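Octopine dehydrogenase (Pecten maximus, PDB 3C7A) catalyses the NADH-dependent reductive condensation of L-arginine with pyruvate to form D-octopine, and the reverse oxidation. Local coordinates at residues V106-S117 against K132-T143. Residues are numbered along the deposited sequence; the frame is centred on the assembly and turned at random.
Sequences VQDSALIVGLPS and KAAAVSMMSFET. With EDO (1,2-ethanediol), chain D; EDO (1,2-ethanediol), chain C.
The Phe141 ring takes a CH-pi contact from Leu115 CD1 over one face, 3.6 Å above its plane and offset toward the rim, while Gly114 O sits at its edge. Phe194 adds an edge-to-face ring contact. With CG anti to the carbonyl carbon (chi1 -79°), the ring is placed so that CE1 meets Val113 CG1 at the rim. These residues belong to a beta-alpha-beta crossover of the Rossmann-type nucleotide-binding domain: strands 111-114 and 137-141 run parallel, linked by helix 121-129. Four backbone hydrogen bonds join them, from Ile112 N to Ser137 O (3.2 Å) through to Phe141 N and Gly114 O. Past the strand ends, cis-Pro116, which touches the bound NAD, packs CB on Thr143 CA (3.9 Å), bringing the dinucleotide pocket beside a pyruvate-binding residue. At the opposite end, Lys132 NZ, its chain bent at chi2 (73°) and chi3, hydrogen-bonds Val106 O (3.1 Å) and forms a salt bridge with Asp108 OD1 (2.8 Å). A methionine here would probably leave the Asp108 carboxylate without its ionic mate and Val106 O without this donor. On the helix side, Ser117 OG and Ser140 OG share a 3.1 Å hydrogen bond, and Ser140 OG is also hydrogen-bonded to Glu122 OE2.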
loop_
_atom_site.group_PDB
_atom_site.type_symbol
_atom_site.label_atom_id
_atom_site.label_comp_id
_atom_site.label_asym_id
_atom_site.label_seq_id
_atom_site.Cartn_x
_atom_site.Cartn_y
_atom_site.Cartn_z
ATOM N N VAL A 106 17.976 -0.438 -15.951
ATOM C CA VAL A 106 16.803 0.405 -16.245
ATOM C C VAL A 106 17.148 1.644 -17.103
ATOM O O VAL A 106 18.141 2.331 -16.839
ATOM C CB VAL A 106 16.037 0.792 -14.931
ATOM C CG1 VAL A 106 16.910 1.634 -13.996
ATOM C CG2 VAL A 106 14.715 1.496 -15.236
ATOM N N GLN A 107 16.328 1.915 -18.123
ATOM C CA GLN A 107 16.568 3.037 -19.050
ATOM C C GLN A 107 15.985 4.380 -18.570
ATOM O O GLN A 107 15.074 4.409 -17.737
ATOM C CB GLN A 107 16.107 2.701 -20.483
ATOM C CG GLN A 107 14.589 2.598 -20.702
ATOM C CD GLN A 107 14.205 2.433 -22.175
ATOM O OE1 GLN A 107 14.839 3.002 -23.065
ATOM N NE2 GLN A 107 13.154 1.660 -22.429
ATOM N N ASP A 108 16.519 5.478 -19.111
ATOM C CA ASP A 108 16.123 6.844 -18.729
ATOM C C ASP A 108 14.619 7.143 -18.855
ATOM O O ASP A 108 14.058 7.860 -18.023
ATOM C CB ASP A 108 16.923 7.886 -19.531
ATOM C CG ASP A 108 18.316 8.158 -18.951
ATOM O OD1 ASP A 108 18.725 7.495 -17.973
ATOM O OD2 ASP A 108 19.009 9.053 -19.486
ATOM N N SER A 109 13.976 6.590 -19.885
ATOM C CA SER A 109 12.572 6.905 -20.183
ATOM C C SER A 109 11.535 5.957 -19.551
ATOM O O SER A 109 10.379 5.920 -19.985
ATOM C CB SER A 109 12.358 6.994 -21.703
ATOM O OG SER A 109 12.428 5.715 -22.316
ATOM N N ALA A 110 11.935 5.217 -18.519
ATOM C CA ALA A 110 11.053 4.233 -17.876
ATOM C C ALA A 110 10.041 4.843 -16.895
ATOM O O ALA A 110 10.309 5.875 -16.272
ATOM C CB ALA A 110 11.881 3.154 -17.184
ATOM N N LEU A 111 8.885 4.189 -16.771
ATOM C CA LEU A 111 7.848 4.549 -15.795
ATOM C C LEU A 111 7.722 3.461 -14.719
ATOM O O LEU A 111 7.383 2.315 -15.024
ATOM C CB LEU A 111 6.500 4.772 -16.502
ATOM C CG LEU A 111 5.222 5.019 -15.684
ATOM C CD1 LEU A 111 5.212 6.404 -15.034
ATOM C CD2 LEU A 111 3.983 4.833 -16.550
ATOM N N ILE A 112 7.994 3.835 -13.467
ATOM C CA ILE A 112 7.989 2.899 -12.329
ATOM C C ILE A 112 6.718 3.063 -11.473
ATOM O O ILE A 112 6.421 4.167 -11.009
ATOM C CB ILE A 112 9.272 3.066 -11.459
ATOM C CG1 ILE A 112 10.530 2.963 -12.337
ATOM C CG2 ILE A 112 9.304 2.038 -10.316
ATOM C CD1 ILE A 112 11.829 3.375 -11.654
ATOM N N VAL A 113 5.991 1.959 -11.268
ATOM C CA VAL A 113 4.652 1.973 -10.643
ATOM C C VAL A 113 4.540 1.075 -9.393
ATOM O O VAL A 113 5.005 -0.069 -9.398
ATOM C CB VAL A 113 3.544 1.539 -11.663
ATOM C CG1 VAL A 113 2.142 1.756 -11.089
ATOM C CG2 VAL A 113 3.689 2.278 -12.995
ATOM N N GLY A 114 3.908 1.595 -8.337
ATOM C CA GLY A 114 3.611 0.814 -7.127
ATOM C C GLY A 114 2.131 0.481 -6.985
ATOM O O GLY A 114 1.296 1.384 -6.862
ATOM N N LEU A 115 1.806 -0.814 -6.989
ATOM C CA LEU A 115 0.410 -1.275 -7.005
ATOM C C LEU A 115 0.119 -2.389 -5.974
ATOM O O LEU A 115 0.099 -3.572 -6.329
ATOM C CB LEU A 115 0.028 -1.733 -8.427
ATOM C CG LEU A 115 -1.432 -2.043 -8.806
ATOM C CD1 LEU A 115 -2.222 -0.773 -9.110
ATOM C CD2 LEU A 115 -1.494 -3.003 -9.987
ATOM N N PRO A 116 -0.108 -2.019 -4.694
ATOM C CA PRO A 116 -0.057 -0.679 -4.100
ATOM C C PRO A 116 1.323 -0.306 -3.532
ATOM O O PRO A 116 2.141 -1.188 -3.247
ATOM C CB PRO A 116 -1.089 -0.770 -2.973
ATOM C CG PRO A 116 -1.057 -2.217 -2.546
ATOM C CD PRO A 116 -0.495 -3.034 -3.693
ATOM N N SER A 117 1.566 0.990 -3.372
ATOM C CA SER A 117 2.869 1.477 -2.937
ATOM C C SER A 117 3.052 1.300 -1.434
ATOM O O SER A 117 4.054 0.748 -0.981
ATOM C CB SER A 117 3.046 2.949 -3.318
ATOM O OG SER A 117 3.312 3.088 -4.704
ATOM N N LYS A 132 19.942 8.604 -11.296
ATOM C CA LYS A 132 18.964 8.035 -12.238
ATOM C C LYS A 132 17.506 8.353 -11.864
ATOM O O LYS A 132 16.643 8.457 -12.741
ATOM C CB LYS A 132 19.179 6.516 -12.364
ATOM C CG LYS A 132 18.195 5.765 -13.279
ATOM C CD LYS A 132 18.437 6.019 -14.770
ATOM C CE LYS A 132 19.569 5.162 -15.322
ATOM N NZ LYS A 132 19.565 5.135 -16.813
ATOM N N ALA A 133 17.247 8.525 -10.567
ATOM C CA ALA A 133 15.897 8.797 -10.054
ATOM C C ALA A 133 15.325 10.163 -10.468
ATOM O O ALA A 133 14.121 10.400 -10.334
ATOM C CB ALA A 133 15.865 8.639 -8.533
ATOM N N ALA A 134 16.185 11.049 -10.969
ATOM C CA ALA A 134 15.763 12.367 -11.452
ATOM C C ALA A 134 15.363 12.361 -12.935
ATOM O O ALA A 134 14.806 13.342 -13.438
ATOM C CB ALA A 134 16.851 13.408 -11.187
ATOM N N ALA A 135 15.646 11.254 -13.622
ATOM C CA ALA A 135 15.310 11.101 -15.040
ATOM C C ALA A 135 13.973 10.384 -15.269
ATOM O O ALA A 135 13.197 10.784 -16.142
ATOM C CB ALA A 135 16.443 10.387 -15.784
ATOM N N VAL A 136 13.712 9.332 -14.488
ATOM C CA VAL A 136 12.472 8.537 -14.595
ATOM C C VAL A 136 11.264 9.207 -13.912
ATOM O O VAL A 136 11.400 10.279 -13.317
ATOM C CB VAL A 136 12.661 7.090 -14.033
ATOM C CG1 VAL A 136 13.747 6.343 -14.800
ATOM C CG2 VAL A 136 12.978 7.112 -12.534
ATOM N N SER A 137 10.091 8.569 -14.012
ATOM C CA SER A 137 8.864 9.009 -13.321
ATOM C C SER A 137 8.397 7.986 -12.271
ATOM O O SER A 137 8.638 6.785 -12.424
ATOM C CB SER A 137 7.738 9.268 -14.329
ATOM O OG SER A 137 8.020 10.381 -15.163
ATOM N N MET A 138 7.722 8.466 -11.219
ATOM C CA MET A 138 7.239 7.612 -10.114
ATOM C C MET A 138 5.714 7.751 -9.878
ATOM O O MET A 138 5.221 8.854 -9.629
ATOM C CB MET A 138 8.030 7.906 -8.818
ATOM C CG MET A 138 9.538 7.573 -8.878
ATOM S SD MET A 138 10.539 8.076 -7.439
ATOM C CE MET A 138 10.743 9.833 -7.742
ATOM N N MET A 139 4.990 6.625 -9.945
ATOM C CA MET A 139 3.509 6.583 -9.883
ATOM C C MET A 139 3.003 5.684 -8.731
ATOM O O MET A 139 3.428 4.533 -8.623
ATOM C CB MET A 139 2.957 6.084 -11.233
ATOM C CG MET A 139 1.458 6.303 -11.486
ATOM S SD MET A 139 0.910 5.673 -13.101
ATOM C CE MET A 139 -0.778 6.272 -13.163
ATOM N N SER A 140 2.091 6.200 -7.896
ATOM C CA SER A 140 1.623 5.487 -6.679
ATOM C C SER A 140 0.091 5.351 -6.513
ATOM O O SER A 140 -0.614 6.357 -6.391
ATOM C CB SER A 140 2.205 6.148 -5.420
ATOM O OG SER A 140 3.621 6.068 -5.383
ATOM N N PHE A 141 -0.400 4.107 -6.468
ATOM C CA PHE A 141 -1.842 3.799 -6.324
ATOM C C PHE A 141 -2.297 3.587 -4.867
ATOM O O PHE A 141 -1.501 3.172 -4.018
ATOM C CB PHE A 141 -2.215 2.566 -7.164
ATOM C CG PHE A 141 -2.393 2.853 -8.637
ATOM C CD1 PHE A 141 -1.302 2.828 -9.504
ATOM C CD2 PHE A 141 -3.654 3.133 -9.157
ATOM C CE1 PHE A 141 -1.462 3.089 -10.868
ATOM C CE2 PHE A 141 -3.828 3.395 -10.519
ATOM C CZ PHE A 141 -2.728 3.373 -11.377
ATOM N N GLU A 142 -3.581 3.844 -4.594
ATOM C CA GLU A 142 -4.124 3.817 -3.217
ATOM C C GLU A 142 -4.339 2.421 -2.596
ATOM O O GLU A 142 -4.144 2.246 -1.388
ATOM C CB GLU A 142 -5.388 4.697 -3.077
ATOM C CG GLU A 142 -6.620 4.245 -3.876
ATOM C CD GLU A 142 -7.842 5.147 -3.675
ATOM O OE1 GLU A 142 -8.163 5.499 -2.518
ATOM O OE2 GLU A 142 -8.496 5.494 -4.682
ATOM N N THR A 143 -4.748 1.452 -3.418
ATOM C CA THR A 143 -4.943 0.048 -2.994
ATOM C C THR A 143 -4.973 -0.896 -4.215
ATOM O O THR A 143 -4.804 -0.442 -5.348
ATOM C CB THR A 143 -6.210 -0.126 -2.085
ATOM O OG1 THR A 143 -6.203 -1.425 -1.475
ATOM C CG2 THR A 143 -7.507 0.068 -2.875
HETATM C C1 EDO D . 20.154 3.954 -20.016
HETATM O O1 EDO D . 21.402 3.304 -20.285
HETATM C C2 EDO D . 20.152 5.344 -20.642
HETATM O O2 EDO D . 19.020 5.474 -21.509
HETATM C C1 EDO C . -8.850 5.519 2.422
HETATM O O1 EDO C . -7.729 5.217 3.263
HETATM C C2 EDO C . -8.363 6.038 1.073
HETATM O O2 EDO C . -7.806 4.957 0.313
#